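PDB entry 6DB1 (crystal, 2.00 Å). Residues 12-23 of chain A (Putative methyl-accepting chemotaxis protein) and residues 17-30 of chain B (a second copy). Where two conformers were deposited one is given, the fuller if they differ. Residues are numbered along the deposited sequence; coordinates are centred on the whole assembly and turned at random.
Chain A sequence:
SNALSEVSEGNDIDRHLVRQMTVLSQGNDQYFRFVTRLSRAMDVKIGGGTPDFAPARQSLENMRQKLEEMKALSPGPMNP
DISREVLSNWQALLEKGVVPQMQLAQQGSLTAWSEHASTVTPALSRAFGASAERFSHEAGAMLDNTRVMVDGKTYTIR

Chain A 12-23: DIDRHLVRQMTV
Chain B 17-30: LVRQMTVLSQGNDQ

Two helices from two copies of one protein, A13-23 and B17-30, pack side by side. Their N-to-C directions differ by 29°, and the axes approach to 9.4 Å. Phi and psi in both helices are mostly near -63° and -42°. The register pairs the CA atoms of Arg A15 and Val B18 (6.6 Å), Val A18 and Thr B22 (5.9 Å), and Thr A22 and Ser B25 (5.9 Å). The contact buries 482 Å², summed over both sides.

Asp A12 has chi1 p and psi 167°. Its OD1 accepts a hydrogen bond from Arg A15 N at 2.7 Å, and its OD2 lies 4.1 Å from Val B18 CG2. Asp A14 (m) lays CB 3.8 Å from Val B18 CG1. Its OD2 takes a 2.8 Å hydrogen bond from water 1, which also donates to Thr B22 OG1 at 2.8 Å. Arg A15 (m, t, p) uses its aliphatic part here: CG lies 3.8 Å from Val B18 CG2. Val B18 (t) is thus covered by three chain A side chains.

Val A18 (t) points toward chain B and is buried. Its CG2 is 3.4 Å from Thr B22 OG1, and its CG1 is 3.8 Å from Ser B25 CB and 4.5 Å from Met B21 CB. The compact branched side chain fits this close approach. Thr B22 (m) donates to its own helix, OG1 to Val B18 O at 2.6 Å.

Met A21, a selenomethionine (t, t, chi3 -23°), has the largest covered area, 84 Å². Its CG sits 3.1 Å from Ser B25 OG, and its SE lies 4.0 Å from both Gln B26 CG and Asp B29 CB. The small Ser B25 (t) meets Met A21 in a tight contact. Water 3 donates to Met A21 O (2.7 Å) and Asp B29 OD1 (3.0 Å).

Thr A22 (m) makes the one direct hydrogen bond across, a weak one between Thr A22 OG1 and Ser B25 OG, 3.4 Å. Van der Waals packing and bridging waters supply the other contacts.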

# COMPACT_ATOMS: atom_id res chain seq x y z
N ASP A 12 -15.50 10.82 15.12
CA ASP A 12 -15.21 9.83 16.16
C ASP A 12 -13.79 9.27 15.96
O ASP A 12 -13.15 9.45 14.92
CB ASP A 12 -16.29 8.73 16.16
CG ASP A 12 -16.32 7.91 14.86
OD1 ASP A 12 -15.32 7.25 14.55
OD2 ASP A 12 -17.38 7.86 14.18
N ILE A 13 -13.30 8.58 16.97
CA ILE A 13 -11.94 8.06 16.94
C ILE A 13 -11.78 7.05 15.81
O ILE A 13 -10.76 7.08 15.13
CB ILE A 13 -11.58 7.47 18.31
CG1 ILE A 13 -11.84 8.49 19.42
CG2 ILE A 13 -10.14 6.99 18.32
CD1 ILE A 13 -11.80 7.92 20.81
N ASP A 14 -12.77 6.20 15.56
CA ASP A 14 -12.63 5.19 14.50
C ASP A 14 -12.41 5.86 13.13
O ASP A 14 -11.54 5.43 12.36
CB ASP A 14 -13.85 4.29 14.38
CG ASP A 14 -14.09 3.49 15.61
OD1 ASP A 14 -14.45 4.06 16.65
OD2 ASP A 14 -13.96 2.25 15.50
N ARG A 15 -13.23 6.87 12.82
CA ARG A 15 -13.07 7.56 11.54
C ARG A 15 -11.71 8.22 11.43
O ARG A 15 -11.12 8.17 10.35
CB ARG A 15 -14.13 8.63 11.30
CG ARG A 15 -15.48 8.07 10.88
CD ARG A 15 -16.38 9.20 10.44
NE ARG A 15 -15.91 9.87 9.23
CZ ARG A 15 -16.51 10.93 8.71
NH1 ARG A 15 -16.06 11.49 7.61
NH2 ARG A 15 -17.57 11.43 9.31
N HIS A 16 -11.19 8.83 12.50
CA HIS A 16 -9.90 9.53 12.39
C HIS A 16 -8.78 8.50 12.12
O HIS A 16 -7.93 8.72 11.28
CB HIS A 16 -9.60 10.35 13.65
CG HIS A 16 -8.41 11.26 13.51
ND1 HIS A 16 -8.52 12.63 13.57
CD2 HIS A 16 -7.10 11.01 13.25
CE1 HIS A 16 -7.33 13.17 13.39
NE2 HIS A 16 -6.45 12.21 13.17
N LEU A 17 -8.77 7.39 12.87
CA LEU A 17 -7.75 6.36 12.66
C LEU A 17 -7.81 5.88 11.21
O LEU A 17 -6.80 5.80 10.52
CB LEU A 17 -7.98 5.17 13.60
CG LEU A 17 -7.61 5.37 15.06
CD1 LEU A 17 -8.03 4.16 15.88
CD2 LEU A 17 -6.12 5.63 15.23
N VAL A 18 -9.02 5.57 10.76
CA VAL A 18 -9.23 5.06 9.39
C VAL A 18 -8.73 6.09 8.35
O VAL A 18 -8.12 5.68 7.35
CB VAL A 18 -10.71 4.66 9.19
CG1 VAL A 18 -11.02 4.28 7.76
CG2 VAL A 18 -11.09 3.53 10.13
N ARG A 19 -8.97 7.39 8.55
CA ARG A 19 -8.45 8.38 7.59
C ARG A 19 -6.91 8.28 7.57
O ARG A 19 -6.31 8.31 6.53
CB ARG A 19 -8.90 9.81 7.92
CG ARG A 19 -10.35 10.12 7.58
CD ARG A 19 -10.75 11.58 7.81
NE ARG A 19 -10.98 11.94 9.21
CZ ARG A 19 -12.17 12.14 9.76
NH1 ARG A 19 -12.27 12.37 11.05
NH2 ARG A 19 -13.26 12.13 9.01
N GLN A 20 -6.29 8.15 8.73
CA GLN A 20 -4.82 8.03 8.81
C GLN A 20 -4.33 6.76 8.11
O GLN A 20 -3.32 6.79 7.40
CB GLN A 20 -4.33 8.00 10.25
CG GLN A 20 -4.37 9.33 10.99
CD GLN A 20 -4.02 9.13 12.45
OE1 GLN A 20 -4.80 8.60 13.23
NE2 GLN A 20 -2.84 9.56 12.84
N MSE A 21 -5.02 5.64 8.34
CA MSE A 21 -4.64 4.34 7.74
C MSE A 21 -4.79 4.41 6.22
O MSE A 21 -3.99 3.86 5.50
CB MSE A 21 -5.47 3.20 8.36
CG MSE A 21 -5.21 1.83 7.71
SE MSE A 21 -6.33 0.43 8.53
CE MSE A 21 -6.61 1.38 10.23
N THR A 22 -5.81 5.13 5.75
CA THR A 22 -6.06 5.29 4.32
C THR A 22 -5.00 6.19 3.68
O THR A 22 -4.52 5.87 2.61
CB THR A 22 -7.47 5.85 4.08
OG1 THR A 22 -8.40 4.84 4.47
CG2 THR A 22 -7.70 6.24 2.63
N VAL A 23 -4.64 7.30 4.33
CA VAL A 23 -3.61 8.19 3.80
C VAL A 23 -2.26 7.47 3.75
O VAL A 23 -1.49 7.64 2.79
CB VAL A 23 -3.55 9.50 4.60
CG1 VAL A 23 -2.31 10.33 4.27
CG2 VAL A 23 -4.81 10.32 4.39
N LEU B 17 -21.73 2.09 8.61
CA LEU B 17 -20.89 2.73 7.57
C LEU B 17 -19.42 2.81 8.00
O LEU B 17 -18.54 2.53 7.20
CB LEU B 17 -21.38 4.16 7.28
CG LEU B 17 -22.43 4.30 6.19
CD1 LEU B 17 -22.95 5.74 6.14
CD2 LEU B 17 -21.87 3.89 4.84
N VAL B 18 -19.17 3.24 9.22
CA VAL B 18 -17.82 3.41 9.69
C VAL B 18 -17.14 2.04 9.77
O VAL B 18 -15.95 1.91 9.52
CB VAL B 18 -17.80 4.17 11.03
CG1 VAL B 18 -16.41 4.23 11.64
CG2 VAL B 18 -18.36 5.58 10.89
N ARG B 19 -17.89 1.02 10.12
CA ARG B 19 -17.31 -0.29 10.21
C ARG B 19 -16.93 -0.74 8.79
O ARG B 19 -15.84 -1.26 8.57
CB ARG B 19 -18.27 -1.24 10.95
CG ARG B 19 -17.64 -2.59 11.28
CD ARG B 19 -16.41 -2.44 12.16
NE ARG B 19 -15.62 -3.67 12.21
CZ ARG B 19 -14.38 -3.74 12.70
NH1 ARG B 19 -13.81 -2.67 13.22
NH2 ARG B 19 -13.72 -4.89 12.65
N GLN B 20 -17.82 -0.52 7.82
CA GLN B 20 -17.53 -0.87 6.41
C GLN B 20 -16.27 -0.12 5.95
O GLN B 20 -15.38 -0.73 5.37
CB GLN B 20 -18.71 -0.56 5.48
CG GLN B 20 -19.89 -1.50 5.66
CD GLN B 20 -21.05 -1.11 4.78
OE1 GLN B 20 -21.53 0.01 4.81
NE2 GLN B 20 -21.53 -2.06 3.99
N MSE B 21 -16.19 1.17 6.26
CA MSE B 21 -15.01 1.97 5.92
C MSE B 21 -13.77 1.43 6.62
O MSE B 21 -12.68 1.40 6.04
CB MSE B 21 -15.19 3.45 6.33
CG MSE B 21 -16.16 4.20 5.44
SE MSE B 21 -16.57 5.89 6.36
CE MSE B 21 -15.18 6.80 5.36
N THR B 22 -13.94 0.96 7.84
CA THR B 22 -12.83 0.43 8.65
C THR B 22 -12.27 -0.87 8.05
O THR B 22 -11.06 -0.99 7.79
CB THR B 22 -13.26 0.18 10.10
OG1 THR B 22 -13.71 1.42 10.66
CG2 THR B 22 -12.15 -0.40 10.96
N VAL B 23 -13.16 -1.83 7.83
CA VAL B 23 -12.76 -3.12 7.25
C VAL B 23 -12.11 -2.92 5.88
O VAL B 23 -11.09 -3.54 5.56
CB VAL B 23 -13.94 -4.10 7.20
CG1 VAL B 23 -13.61 -5.33 6.38
CG2 VAL B 23 -14.38 -4.50 8.60
N LEU B 24 -12.67 -2.04 5.08
CA LEU B 24 -12.15 -1.73 3.76
C LEU B 24 -10.72 -1.17 3.86
O LEU B 24 -9.79 -1.57 3.10
CB LEU B 24 -13.13 -0.74 3.14
CG LEU B 24 -12.97 -0.47 1.66
CD1 LEU B 24 -12.96 -1.78 0.87
CD2 LEU B 24 -14.10 0.43 1.19
N SER B 25 -10.52 -0.25 4.78
CA SER B 25 -9.18 0.31 5.02
C SER B 25 -8.21 -0.76 5.53
O SER B 25 -7.01 -0.74 5.20
CB SER B 25 -9.27 1.46 5.99
OG SER B 25 -7.99 1.98 6.31
N GLN B 26 -8.70 -1.64 6.41
CA GLN B 26 -7.88 -2.72 7.01
C GLN B 26 -7.47 -3.74 5.94
O GLN B 26 -6.34 -4.27 5.96
CB GLN B 26 -8.65 -3.44 8.12
CG GLN B 26 -8.65 -2.68 9.43
CD GLN B 26 -9.52 -3.35 10.47
OE1 GLN B 26 -10.66 -3.72 10.20
NE2 GLN B 26 -9.00 -3.48 11.67
N GLY B 27 -8.39 -4.03 5.03
CA GLY B 27 -8.09 -4.94 3.95
C GLY B 27 -7.02 -4.37 3.03
O GLY B 27 -6.14 -5.11 2.58
N ASN B 28 -7.10 -3.08 2.74
CA ASN B 28 -6.15 -2.46 1.84
C ASN B 28 -4.78 -2.39 2.53
O ASN B 28 -3.74 -2.54 1.90
CB ASN B 28 -6.64 -1.08 1.39
CG ASN B 28 -5.90 -0.57 0.18
OD1 ASN B 28 -5.52 -1.35 -0.69
ND2 ASN B 28 -5.73 0.74 0.09
N ASP B 29 -4.79 -2.15 3.83
CA ASP B 29 -3.56 -2.09 4.61
C ASP B 29 -2.88 -3.47 4.63
O ASP B 29 -1.67 -3.58 4.42
CB ASP B 29 -3.91 -1.62 6.04
CG ASP B 29 -2.73 -1.66 6.97
OD1 ASP B 29 -1.76 -0.90 6.75
OD2 ASP B 29 -2.79 -2.44 7.96
N GLN B 30 -3.66 -4.52 4.85
CA GLN B 30 -3.11 -5.89 4.86
C GLN B 30 -2.50 -6.23 3.49
O GLN B 30 -1.52 -6.94 3.43
CB GLN B 30 -4.17 -6.90 5.28
CG GLN B 30 -4.51 -6.75 6.75
CD GLN B 30 -3.30 -6.98 7.62
OE1 GLN B 30 -2.61 -8.00 7.50
NE2 GLN B 30 -3.05 -6.03 8.51
O HOH W 1 -14.73 0.81 13.23
O HOH W 2 -5.66 1.56 4.16
O HOH W 3 -2.19 2.00 6.25